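Local coordinates for 5-carboxymethyl-2-hydroxymuconate delta-isomerase (PDB 4PFZ), which probably acts as a metal-binding isomerase or acylpyruvate-type hydrolase of the fumarylacetoacetate hydrolase family, at residues Q100-A103 and D104-P107; L86-N89 and T90-I93; D142-R146 and D147-K151; I241-E244 and G245-T248. One frame throughout, in Å; residues are numbered along the deposited sequence.

The four contacts follow one another along the chain in the order 2, 1, 3, 4, all within its fumarylacetoacetate hydrolase-like part. Interactions 1 and 3 are neighbours, their centres about 10 Å apart: the loop after strand 99-101 meets the start of helix 146-152, where Pro107 O probably accepts a hydrogen bond from Arg146 N. Interaction 2, about 15 Å from interaction 3 between centres, is tied to it by the Lys87-Asp142 salt bridge. Interaction 4 lies about 27 Å from interaction 1 between centres, yet strands 99-101 and 247-255 are neighbours in one sheet. That salt bridge and the bonds of the Asp104-Pro107 loop to Arg146 and Asp147 thus join contacts far apart in sequence.

Interaction 1 of 4, residues Q100-A103 and D104-P107; sequences QLPA and DADP
Pro102 O accepts the backbone N-H of Ala105, with Ala105 N to Pro102 O at 3.2 Å and an N-H...O angle of 160°. The donor stands above the carbonyl plane, 64° out of it, so the bond does not use an in-plane lone pair. This bond closes a type I beta turn from Pro102 to Ala105, just beyond strand 99-101. Arg255 NH1 is an added donor to the same oxygen from outside the turn, through a weak hydrogen bond. The two end residues of the turn also pack together: Ala105 CB lies 3.8 Å from Pro102 CB and 3.9 Å from both Pro102 CG and Pro102 CD, so the methyl is almost equally spaced from three ring carbons. Asp104 folds back over the turn. Its CG sits between the backbone N and the carbonyl carbon (chi1 69°), which carries OD1 to within 3.5 Å of Pro102 CB, placing one carboxylate oxygen against the ring carbon. After the turn the chain runs on through Asp106 to Pro107, joined by a cis peptide bond. Arg255, from strand 247-255, also donates to Ala105 O, and its approach to Asp106 OD1 is only a long, weak ion pair. The ring of Pro102 also touches His161 and Phe164. The turn therefore combines a backbone closure with an apolar proline-alanine contact, and the arginine, bonded soundly to Ala105 O and only weakly to Pro102 O, links it to strand 247-255 at the protein surface.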
ATOM      1  N   GLN B 100     -10.914  15.866   2.711  1.00 19.96           N
ATOM      2  CA  GLN B 100     -10.542  16.987   1.861  1.00 20.81           C
ATOM      3  C   GLN B 100     -10.560  16.626   0.377  1.00 20.63           C
ATOM      4  O   GLN B 100      -9.770  15.800  -0.108  1.00 21.20           O
ATOM      5  CB  GLN B 100      -9.162  17.530   2.253  1.00 25.32           C
ATOM      6  CG  GLN B 100      -9.053  17.908   3.716  1.00 27.73           C
ATOM      7  CD  GLN B 100      -7.670  18.395   4.081  1.00 42.64           C
ATOM      8  OE1 GLN B 100      -7.133  19.304   3.442  1.00 53.07           O
ATOM      9  NE2 GLN B 100      -7.078  17.792   5.110  1.00 38.90           N
ATOM     10  N   LEU B 101     -11.468  17.275  -0.341  1.00 22.41           N
ATOM     11  CA  LEU B 101     -11.664  17.005  -1.749  1.00 23.22           C
ATOM     12  C   LEU B 101     -10.645  17.786  -2.559  1.00 27.11           C
ATOM     13  O   LEU B 101     -10.408  18.979  -2.305  1.00 28.27           O
ATOM     14  CB  LEU B 101     -13.093  17.364  -2.191  1.00 23.55           C
ATOM     15  CG  LEU B 101     -14.269  16.790  -1.389  1.00 28.51           C
ATOM     16  CD1 LEU B 101     -15.601  17.233  -1.975  1.00 25.19           C
ATOM     17  CD2 LEU B 101     -14.194  15.260  -1.326  1.00 31.53           C
ATOM     18  N   PRO B 102     -10.028  17.112  -3.537  1.00 21.87           N
ATOM     19  CA  PRO B 102      -9.152  17.806  -4.477  1.00 25.85           C
ATOM     20  C   PRO B 102      -9.948  18.829  -5.259  1.00 28.39           C
ATOM     21  O   PRO B 102     -11.094  18.552  -5.614  1.00 25.06           O
ATOM     22  CB  PRO B 102      -8.652  16.687  -5.391  1.00 32.60           C
ATOM     23  CG  PRO B 102      -8.803  15.423  -4.567  1.00 26.97           C
ATOM     24  CD  PRO B 102     -10.045  15.655  -3.757  1.00 24.42           C
ATOM     25  N   ALA B 103      -9.345  19.984  -5.532  1.00 34.80           N
ATOM     26  CA  ALA B 103     -10.034  21.062  -6.229  1.00 39.22           C
ATOM     27  C   ALA B 103     -10.665  20.594  -7.541  1.00 44.63           C
ATOM     28  O   ALA B 103     -11.781  20.997  -7.881  1.00 46.29           O
ATOM     29  CB  ALA B 103      -9.072  22.223  -6.490  1.00 40.33           C
ATOM     30  N   ASP B 104      -9.953  19.719  -8.249  1.00 47.56           N
ATOM     31  CA  ASP B 104     -10.327  19.299  -9.601  1.00 48.82           C
ATOM     32  C   ASP B 104     -11.199  18.045  -9.664  1.00 44.49           C
ATOM     33  O   ASP B 104     -11.696  17.692 -10.729  1.00 47.06           O
ATOM     34  CB  ASP B 104      -9.063  19.046 -10.426  1.00 46.57           C
ATOM     35  CG  ASP B 104      -8.295  17.826  -9.952  1.00 51.54           C
ATOM     36  OD1 ASP B 104      -8.177  17.633  -8.720  1.00 47.40           O
ATOM     37  OD2 ASP B 104      -7.810  17.052 -10.811  1.00 57.69           O
ATOM     38  N   ALA B 105     -11.376  17.371  -8.535  1.00 38.76           N
ATOM     39  CA  ALA B 105     -12.035  16.061  -8.528  1.00 36.06           C
ATOM     40  C   ALA B 105     -13.568  16.163  -8.507  1.00 35.90           C
ATOM     41  O   ALA B 105     -14.151  16.597  -7.517  1.00 36.20           O
ATOM     42  CB  ALA B 105     -11.538  15.244  -7.345  1.00 33.65           C
ATOM     43  N   ASP B 106     -14.208  15.746  -9.599  1.00 38.19           N
ATOM     44  CA  ASP B 106     -15.671  15.778  -9.727  1.00 40.88           C
ATOM     45  C   ASP B 106     -16.184  14.584 -10.525  1.00 42.14           C
ATOM     46  O   ASP B 106     -15.803  14.407 -11.678  1.00 48.28           O
ATOM     47  CB  ASP B 106     -16.152  17.056 -10.434  1.00 51.61           C
ATOM     48  CG  ASP B 106     -15.465  18.313  -9.940  1.00 62.41           C
ATOM     49  OD1 ASP B 106     -15.430  18.536  -8.712  1.00 68.23           O
ATOM     50  OD2 ASP B 106     -14.973  19.092 -10.790  1.00 65.01           O
ATOM     51  N   PRO B 107     -17.065  13.768  -9.932  1.00 38.47           N
ATOM     52  CA  PRO B 107     -17.523  13.822  -8.545  1.00 36.31           C
ATOM     53  C   PRO B 107     -16.664  12.944  -7.651  1.00 25.75           C
ATOM     54  O   PRO B 107     -16.008  12.044  -8.145  1.00 28.72           O
ATOM     55  CB  PRO B 107     -18.939  13.265  -8.634  1.00 32.92           C
ATOM     56  CG  PRO B 107     -18.821  12.223  -9.709  1.00 38.56           C
ATOM     57  CD  PRO B 107     -17.786  12.737 -10.697  1.00 37.72           C
TER

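Interaction 2 of 4, residues L86-N89 and T90-I93; sequences LKPN and TAII
Ile92 packs against Asn89, and every atom of its longer branch lies near the Asn89 carbonyl oxygen. Its CB is 3.5 Å from Asn89 O. CG1, anti to the carbonyl carbon (chi1 -63°), comes next, 3.6 Å from the same oxygen. The tip, CD1, stays beside Asn89 O at 3.8 Å and also touches Asn89 CA and CB. Asn89 O also accepts the Ile92 N-H, Ile92 N to Asn89 O being 3.3 Å, so backbone bond and side-chain packing share one carbonyl. One residue earlier, Ala91 N donates to Pro88 O at 2.9 Å. The Thr90 and Pro88 side chains cross at about a right angle, with Thr90 OG1 3.4 Å from Pro88 CB. Asn89 ND2 is hydrogen-bonded to Ala57 O. Lys87 NZ is held by a salt bridge to Asp142 OD1 and by hydrogen bonds to Lys159 O and Phe164 O, and Pro88 packs on Leu86 of the second subunit. The bonds from Ala91 to Pro88 and from Ile92 to Asn89 are typical of two overlapping beta turns, here carrying the chain from strand 84-87 into strand 92-93, which pairs parallel with strand 165-172.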
ATOM      1  N   LEU B  86      -5.394  -1.758  -3.462  1.00 13.44           N
ATOM      2  CA  LEU B  86      -4.774  -1.150  -2.286  1.00 12.83           C
ATOM      3  C   LEU B  86      -5.127   0.333  -2.180  1.00 15.25           C
ATOM      4  O   LEU B  86      -5.222   1.021  -3.188  1.00 18.15           O
ATOM      5  CB  LEU B  86      -3.241  -1.296  -2.342  1.00 13.58           C
ATOM      6  CG  LEU B  86      -2.691  -2.698  -2.111  1.00 15.50           C
ATOM      7  CD1 LEU B  86      -1.203  -2.733  -2.443  1.00 15.96           C
ATOM      8  CD2 LEU B  86      -2.942  -3.141  -0.663  1.00 14.44           C
ATOM      9  N   LYS B  87      -5.328   0.802  -0.953  1.00 11.50           N
ATOM     10  CA  LYS B  87      -5.366   2.237  -0.652  1.00 15.75           C
ATOM     11  C   LYS B  87      -4.155   2.504   0.223  1.00 12.61           C
ATOM     12  O   LYS B  87      -3.823   1.686   1.076  1.00 18.83           O
ATOM     13  CB  LYS B  87      -6.681   2.628   0.040  1.00 16.21           C
ATOM     14  CG  LYS B  87      -7.911   2.470  -0.847  1.00 15.41           C
ATOM     15  CD  LYS B  87      -9.242   2.627  -0.066  1.00 14.75           C
ATOM     16  CE  LYS B  87      -9.474   4.036   0.497  1.00 15.83           C
ATOM     17  NZ  LYS B  87     -10.119   4.972  -0.482  1.00 17.98           N
ATOM     18  N   PRO B  88      -3.425   3.606  -0.031  1.00 10.92           N
ATOM     19  CA  PRO B  88      -2.268   3.882   0.819  1.00 13.55           C
ATOM     20  C   PRO B  88      -2.661   4.236   2.236  1.00 12.65           C
ATOM     21  O   PRO B  88      -3.692   4.862   2.427  1.00 16.32           O
ATOM     22  CB  PRO B  88      -1.607   5.084   0.134  1.00 11.64           C
ATOM     23  CG  PRO B  88      -2.762   5.825  -0.505  1.00 10.89           C
ATOM     24  CD  PRO B  88      -3.740   4.732  -0.934  1.00 14.80           C
ATOM     25  N   ASN B  89      -1.848   3.868   3.219  1.00 14.27           N
ATOM     26  CA  ASN B  89      -2.235   4.157   4.595  1.00 15.92           C
ATOM     27  C   ASN B  89      -2.150   5.661   4.905  1.00 13.76           C
ATOM     28  O   ASN B  89      -2.658   6.121   5.928  1.00 13.79           O
ATOM     29  CB  ASN B  89      -1.412   3.318   5.586  1.00 16.08           C
ATOM     30  CG  ASN B  89       0.069   3.650   5.593  1.00 26.05           C
ATOM     31  OD1 ASN B  89       0.533   4.561   4.909  1.00 25.55           O
ATOM     32  ND2 ASN B  89       0.822   2.906   6.400  1.00 24.28           N
ATOM     33  N   THR B  90      -1.558   6.432   3.997  1.00 12.76           N
ATOM     34  CA  THR B  90      -1.628   7.901   4.108  1.00 11.48           C
ATOM     35  C   THR B  90      -3.016   8.477   3.861  1.00 14.96           C
ATOM     36  O   THR B  90      -3.292   9.650   4.189  1.00 14.72           O
ATOM     37  CB  THR B  90      -0.652   8.573   3.138  1.00 13.78           C
ATOM     38  OG1 THR B  90      -0.693   7.903   1.878  1.00 15.12           O
ATOM     39  CG2 THR B  90       0.759   8.508   3.705  1.00 16.59           C
ATOM     40  N   ALA B  91      -3.901   7.656   3.310  1.00 13.33           N
ATOM     41  CA  ALA B  91      -5.273   8.093   3.078  1.00 13.21           C
ATOM     42  C   ALA B  91      -6.122   7.996   4.352  1.00 14.15           C
ATOM     43  O   ALA B  91      -7.175   8.586   4.435  1.00 16.32           O
ATOM     44  CB  ALA B  91      -5.913   7.274   1.967  1.00 15.31           C
ATOM     45  N   ILE B  92      -5.653   7.245   5.343  1.00 13.92           N
ATOM     46  CA  ILE B  92      -6.461   7.030   6.554  1.00 16.07           C
ATOM     47  C   ILE B  92      -6.638   8.292   7.409  1.00 16.11           C
ATOM     48  O   ILE B  92      -5.688   9.041   7.649  1.00 15.04           O
ATOM     49  CB  ILE B  92      -5.856   5.908   7.416  1.00 15.62           C
ATOM     50  CG1 ILE B  92      -5.883   4.595   6.636  1.00 12.44           C
ATOM     51  CG2 ILE B  92      -6.601   5.769   8.764  1.00 16.89           C
ATOM     52  CD1 ILE B  92      -5.006   3.486   7.266  1.00 16.83           C
ATOM     53  N   ILE B  93      -7.876   8.533   7.828  1.00 14.97           N
ATOM     54  CA  ILE B  93      -8.191   9.535   8.855  1.00 15.98           C
ATOM     55  C   ILE B  93      -9.215   8.918   9.805  1.00 16.33           C
ATOM     56  O   ILE B  93      -9.911   7.967   9.438  1.00 16.10           O
ATOM     57  CB  ILE B  93      -8.749  10.857   8.260  1.00 17.88           C
ATOM     58  CG1 ILE B  93      -9.961  10.583   7.369  1.00 21.05           C
ATOM     59  CG2 ILE B  93      -7.663  11.614   7.488  1.00 16.11           C
ATOM     60  CD1 ILE B  93     -10.740  11.861   6.981  1.00 19.96           C
TER

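Interaction 3 of 4, residues D142-R146 and D147-K151; sequences DVSAR and DQQRK
Arg146 and Gln149 lie side by side and point the same way, one helical turn apart, with Arg146 NE 2.9 Å from Gln149 OE1. The guanidinium and amide planes are inclined by 32°. Bends at chi2 and chi3 of the arginine bring its CD and NE beside the amide oxygen, Arg146 CD lying 3.4 Å from Gln149 OE1. A second guanidinium, that of Arg150, spreads one face over Arg146 O, with Arg150 NH2 3.5 Å from that oxygen. The helix opens with Ala145 as N-cap: Gln149 N donates to Ala145 O and Arg150 N to Arg146 O, both at 3.2 Å. The Ala145 methyl touches Asp147 OD1 at 3.6 Å and Gln148 CD at 3.7 Å. Farther out, Gln148 OE1 is hydrogen-bonded to His161 NE2, and Asp147 OD2 accepts the backbone N-H of Asp106. Upstream, Ser144 OG donates to Asp142 O and also bonds Lys159 NZ, which forms a salt bridge with Asp142 OD2. Asp147 OD1, in contrast, is buried without a hydrogen-bonding partner. Its place in the first turn of the helix would put that charge near the positive end of the helix dipole, which may ease the cost of burial, while the like charges at Arg146 NE and Arg150 NH1, 5.4 Å apart, would probably repel each other mildly.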
ATOM      1  N   ASP B 142     -14.636   4.159   1.531  1.00 16.79           N
ATOM      2  CA  ASP B 142     -13.683   4.082   0.410  1.00 19.52           C
ATOM      3  C   ASP B 142     -13.976   5.255  -0.519  1.00 19.54           C
ATOM      4  O   ASP B 142     -14.611   5.100  -1.566  1.00 18.86           O
ATOM      5  CB  ASP B 142     -13.775   2.726  -0.317  1.00 20.90           C
ATOM      6  CG  ASP B 142     -12.874   2.637  -1.561  1.00 25.31           C
ATOM      7  OD1 ASP B 142     -11.976   3.496  -1.758  1.00 21.98           O
ATOM      8  OD2 ASP B 142     -13.067   1.680  -2.353  1.00 22.80           O
ATOM      9  N   VAL B 143     -13.562   6.437  -0.073  1.00 16.62           N
ATOM     10  CA  VAL B 143     -13.807   7.684  -0.804  1.00 18.68           C
ATOM     11  C   VAL B 143     -13.114   7.608  -2.162  1.00 18.74           C
ATOM     12  O   VAL B 143     -11.947   7.193  -2.255  1.00 16.28           O
ATOM     13  CB  VAL B 143     -13.309   8.923  -0.020  1.00 17.25           C
ATOM     14  CG1 VAL B 143     -13.615  10.190  -0.778  1.00 18.22           C
ATOM     15  CG2 VAL B 143     -13.974   8.985   1.354  1.00 17.53           C
ATOM     16  N   SER B 144     -13.819   8.022  -3.209  1.00 18.64           N
ATOM     17  CA  SER B 144     -13.389   7.699  -4.561  1.00 19.62           C
ATOM     18  C   SER B 144     -13.636   8.850  -5.523  1.00 20.32           C
ATOM     19  O   SER B 144     -14.757   9.297  -5.672  1.00 21.11           O
ATOM     20  CB  SER B 144     -14.121   6.436  -5.053  1.00 21.22           C
ATOM     21  OG  SER B 144     -13.918   5.334  -4.173  1.00 21.07           O
ATOM     22  N   ALA B 145     -12.580   9.358  -6.157  1.00 19.37           N
ATOM     23  CA  ALA B 145     -12.767  10.352  -7.216  1.00 20.66           C
ATOM     24  C   ALA B 145     -13.147   9.630  -8.507  1.00 23.28           C
ATOM     25  O   ALA B 145     -12.287   9.089  -9.184  1.00 23.26           O
ATOM     26  CB  ALA B 145     -11.506  11.194  -7.412  1.00 20.32           C
ATOM     27  N   ARG B 146     -14.436   9.603  -8.837  1.00 27.86           N
ATOM     28  CA  ARG B 146     -14.923   8.753  -9.934  1.00 28.90           C
ATOM     29  C   ARG B 146     -14.366   9.139 -11.305  1.00 24.75           C
ATOM     30  O   ARG B 146     -14.196   8.281 -12.165  1.00 27.39           O
ATOM     31  CB  ARG B 146     -16.455   8.771 -10.005  1.00 28.38           C
ATOM     32  CG  ARG B 146     -17.180   8.342  -8.741  1.00 29.75           C
ATOM     33  CD  ARG B 146     -16.682   7.002  -8.212  1.00 35.86           C
ATOM     34  NE  ARG B 146     -16.686   5.950  -9.224  1.00 39.03           N
ATOM     35  CZ  ARG B 146     -17.730   5.171  -9.489  1.00 47.88           C
ATOM     36  NH1 ARG B 146     -18.876   5.331  -8.832  1.00 45.13           N
ATOM     37  NH2 ARG B 146     -17.631   4.234 -10.423  1.00 53.21           N
ATOM     38  N   ASP B 147     -14.109  10.424 -11.525  1.00 29.66           N
ATOM     39  CA  ASP B 147     -13.564  10.863 -12.806  1.00 34.25           C
ATOM     40  C   ASP B 147     -12.168  10.276 -13.037  1.00 30.45           C
ATOM     41  O   ASP B 147     -11.837   9.823 -14.143  1.00 25.89           O
ATOM     42  CB  ASP B 147     -13.516  12.398 -12.884  1.00 36.67           C
ATOM     43  CG  ASP B 147     -12.880  13.039 -11.645  1.00 46.17           C
ATOM     44  OD1 ASP B 147     -12.883  12.408 -10.562  1.00 42.83           O
ATOM     45  OD2 ASP B 147     -12.393  14.188 -11.753  1.00 50.29           O
ATOM     46  N   GLN B 148     -11.359  10.288 -11.984  1.00 24.39           N
ATOM     47  CA  GLN B 148      -9.990   9.775 -12.045  1.00 25.04           C
ATOM     48  C   GLN B 148      -9.977   8.270 -12.239  1.00 31.62           C
ATOM     49  O   GLN B 148      -9.087   7.732 -12.898  1.00 21.62           O
ATOM     50  CB  GLN B 148      -9.219  10.149 -10.777  1.00 23.96           C
ATOM     51  CG  GLN B 148      -9.134  11.653 -10.586  1.00 25.36           C
ATOM     52  CD  GLN B 148      -8.408  12.062  -9.324  1.00 23.21           C
ATOM     53  OE1 GLN B 148      -7.937  11.219  -8.554  1.00 20.95           O
ATOM     54  NE2 GLN B 148      -8.329  13.373  -9.094  1.00 29.74           N
ATOM     55  N   GLN B 149     -10.962   7.596 -11.648  1.00 21.71           N
ATOM     56  CA  GLN B 149     -11.129   6.164 -11.851  1.00 32.76           C
ATOM     57  C   GLN B 149     -11.265   5.867 -13.338  1.00 31.60           C
ATOM     58  O   GLN B 149     -10.575   5.008 -13.877  1.00 27.31           O
ATOM     59  CB  GLN B 149     -12.355   5.649 -11.093  1.00 30.33           C
ATOM     60  CG  GLN B 149     -12.024   4.694  -9.977  1.00 32.04           C
ATOM     61  CD  GLN B 149     -13.263   4.165  -9.273  1.00 34.91           C
ATOM     62  OE1 GLN B 149     -14.003   4.918  -8.639  1.00 31.51           O
ATOM     63  NE2 GLN B 149     -13.493   2.865  -9.383  1.00 31.44           N
ATOM     64  N   ARG B 150     -12.138   6.609 -14.009  1.00 31.78           N
ATOM     65  CA  ARG B 150     -12.411   6.350 -15.419  1.00 35.69           C
ATOM     66  C   ARG B 150     -11.227   6.710 -16.322  1.00 38.72           C
ATOM     67  O   ARG B 150     -10.961   6.025 -17.311  1.00 27.67           O
ATOM     68  CB  ARG B 150     -13.656   7.109 -15.863  1.00 35.82           C
ATOM     69  CG  ARG B 150     -14.833   6.196 -16.183  1.00 43.16           C
ATOM     70  CD  ARG B 150     -16.051   6.979 -16.649  1.00 50.54           C
ATOM     71  NE  ARG B 150     -16.978   7.247 -15.553  1.00 57.90           N
ATOM     72  CZ  ARG B 150     -16.943   8.335 -14.790  1.00 55.91           C
ATOM     73  NH1 ARG B 150     -17.827   8.487 -13.811  1.00 53.11           N
ATOM     74  NH2 ARG B 150     -16.022   9.269 -15.004  1.00 52.78           N
ATOM     75  N   LYS B 151     -10.523   7.783 -15.975  1.00 36.44           N
ATOM     76  CA  LYS B 151      -9.384   8.244 -16.758  1.00 26.42           C
ATOM     77  C   LYS B 151      -8.190   7.291 -16.654  1.00 27.63           C
ATOM     78  O   LYS B 151      -7.514   7.016 -17.646  1.00 25.79           O
ATOM     79  CB  LYS B 151      -8.962   9.643 -16.302  1.00 37.79           C
ATOM     80  CG  LYS B 151      -7.662  10.151 -16.929  1.00 36.27           C
ATOM     81  CD  LYS B 151      -7.287  11.526 -16.371  1.00 40.86           C
ATOM     82  CE  LYS B 151      -5.900  11.969 -16.820  1.00 42.56           C
ATOM     83  NZ  LYS B 151      -5.867  12.287 -18.284  1.00 43.69           N
TER

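Interaction 4 of 4, residues I241-E244 and G245-T248; sequences ITVE and GIGT
A tight beta hairpin joins strands 238-243 and 247-255, and across it the hydroxyls of Thr242 and Thr248 bond to each other, Thr242 OG1 to Thr248 OG1 at 2.8 Å. These threonines form a non-hydrogen-bonded antiparallel pair; Thr248 CG2 also lies close, 3.2 Å from Thr242 OG1, and Thr248 CA approaches Ile241 O at 3.2 Å in a CA-H...O contact. In the next pair Val243 N donates to Gly247 O at 2.9 Å. Val243 O is gripped twice in return, by Ile246 N at 3.0 Å and Gly247 N at 3.1 Å. Two residues thus face one, a classic beta bulge, which overlaps the turn Val243-Glu244-Gly245-Ile246 and shares Val243 and Ile246 with it; Gly245 of the turn has a positive phi of 87°. On the face of Val243, the two branched side chains run the same way: Val243 CG1, anti to the backbone N (chi1 179°), meets Ile246 CD1 at 3.7 Å, and both side chains pack on Ile139 of strand 134-145. Ile246 O accepts from Trp170 NE1. At the bend the extended chain of Glu244 reaches Glu181 N with OE1, joining the hairpin to strand 181-186.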
ATOM      1  N   ILE B 241     -21.602   6.810   8.385  1.00 23.72           N
ATOM      2  CA  ILE B 241     -21.771   5.403   8.054  1.00 23.55           C
ATOM      3  C   ILE B 241     -21.990   4.616   9.332  1.00 24.03           C
ATOM      4  O   ILE B 241     -21.177   4.672  10.253  1.00 23.60           O
ATOM      5  CB  ILE B 241     -20.551   4.836   7.302  1.00 27.15           C
ATOM      6  CG1 ILE B 241     -20.282   5.660   6.038  1.00 26.86           C
ATOM      7  CG2 ILE B 241     -20.780   3.362   6.961  1.00 22.22           C
ATOM      8  CD1 ILE B 241     -18.850   5.604   5.570  1.00 25.01           C
ATOM      9  N   THR B 242     -23.098   3.898   9.380  1.00 25.11           N
ATOM     10  CA  THR B 242     -23.467   3.165  10.562  1.00 28.57           C
ATOM     11  C   THR B 242     -23.471   1.675  10.270  1.00 25.89           C
ATOM     12  O   THR B 242     -24.083   1.207   9.310  1.00 31.40           O
ATOM     13  CB  THR B 242     -24.852   3.604  11.088  1.00 29.24           C
ATOM     14  OG1 THR B 242     -24.789   4.980  11.487  1.00 33.06           O
ATOM     15  CG2 THR B 242     -25.261   2.764  12.285  1.00 28.54           C
ATOM     16  N   VAL B 243     -22.776   0.925  11.105  1.00 25.63           N
ATOM     17  CA  VAL B 243     -22.881  -0.521  11.025  1.00 28.22           C
ATOM     18  C   VAL B 243     -23.502  -1.038  12.297  1.00 30.70           C
ATOM     19  O   VAL B 243     -23.098  -0.659  13.397  1.00 28.75           O
ATOM     20  CB  VAL B 243     -21.517  -1.183  10.800  1.00 24.76           C
ATOM     21  CG1 VAL B 243     -21.644  -2.696  10.743  1.00 25.40           C
ATOM     22  CG2 VAL B 243     -20.911  -0.664   9.521  1.00 23.54           C
ATOM     23  N   GLU B 244     -24.508  -1.887  12.127  1.00 28.64           N
ATOM     24  CA  GLU B 244     -25.182  -2.518  13.240  1.00 30.18           C
ATOM     25  C   GLU B 244     -24.189  -3.257  14.130  1.00 29.96           C
ATOM     26  O   GLU B 244     -23.425  -4.094  13.654  1.00 29.29           O
ATOM     27  CB  GLU B 244     -26.245  -3.481  12.716  1.00 37.29           C
ATOM     28  CG  GLU B 244     -27.009  -4.212  13.791  1.00 41.68           C
ATOM     29  CD  GLU B 244     -28.071  -5.131  13.218  1.00 44.70           C
ATOM     30  OE1 GLU B 244     -28.161  -5.241  11.976  1.00 39.18           O
ATOM     31  OE2 GLU B 244     -28.815  -5.745  14.017  1.00 47.62           O
ATOM     32  N   GLY B 245     -24.190  -2.924  15.415  1.00 30.67           N
ATOM     33  CA  GLY B 245     -23.375  -3.640  16.377  1.00 37.80           C
ATOM     34  C   GLY B 245     -21.963  -3.093  16.483  1.00 36.98           C
ATOM     35  O   GLY B 245     -21.156  -3.594  17.267  1.00 30.64           O
ATOM     36  N   ILE B 246     -21.657  -2.073  15.682  1.00 33.38           N
ATOM     37  CA  ILE B 246     -20.366  -1.396  15.775  1.00 26.76           C
ATOM     38  C   ILE B 246     -20.586   0.030  16.256  1.00 28.72           C
ATOM     39  O   ILE B 246     -20.183   0.406  17.358  1.00 32.01           O
ATOM     40  CB  ILE B 246     -19.606  -1.347  14.414  1.00 25.11           C
ATOM     41  CG1 ILE B 246     -19.350  -2.751  13.868  1.00 25.01           C
ATOM     42  CG2 ILE B 246     -18.297  -0.583  14.557  1.00 24.20           C
ATOM     43  CD1 ILE B 246     -18.501  -2.756  12.602  1.00 23.52           C
ATOM     44  N   GLY B 247     -21.245   0.818  15.413  1.00 27.64           N
ATOM     45  CA  GLY B 247     -21.550   2.202  15.742  1.00 27.07           C
ATOM     46  C   GLY B 247     -21.587   3.035  14.482  1.00 26.16           C
ATOM     47  O   GLY B 247     -21.980   2.549  13.423  1.00 28.34           O
ATOM     48  N   THR B 248     -21.136   4.281  14.577  1.00 27.37           N
ATOM     49  CA  THR B 248     -21.258   5.202  13.456  1.00 25.32           C
ATOM     50  C   THR B 248     -19.951   5.953  13.223  1.00 24.16           C
ATOM     51  O   THR B 248     -19.366   6.483  14.152  1.00 24.38           O
ATOM     52  CB  THR B 248     -22.406   6.213  13.702  1.00 30.69           C
ATOM     53  OG1 THR B 248     -23.633   5.506  13.936  1.00 34.23           O
ATOM     54  CG2 THR B 248     -22.586   7.137  12.514  1.00 28.78           C
TER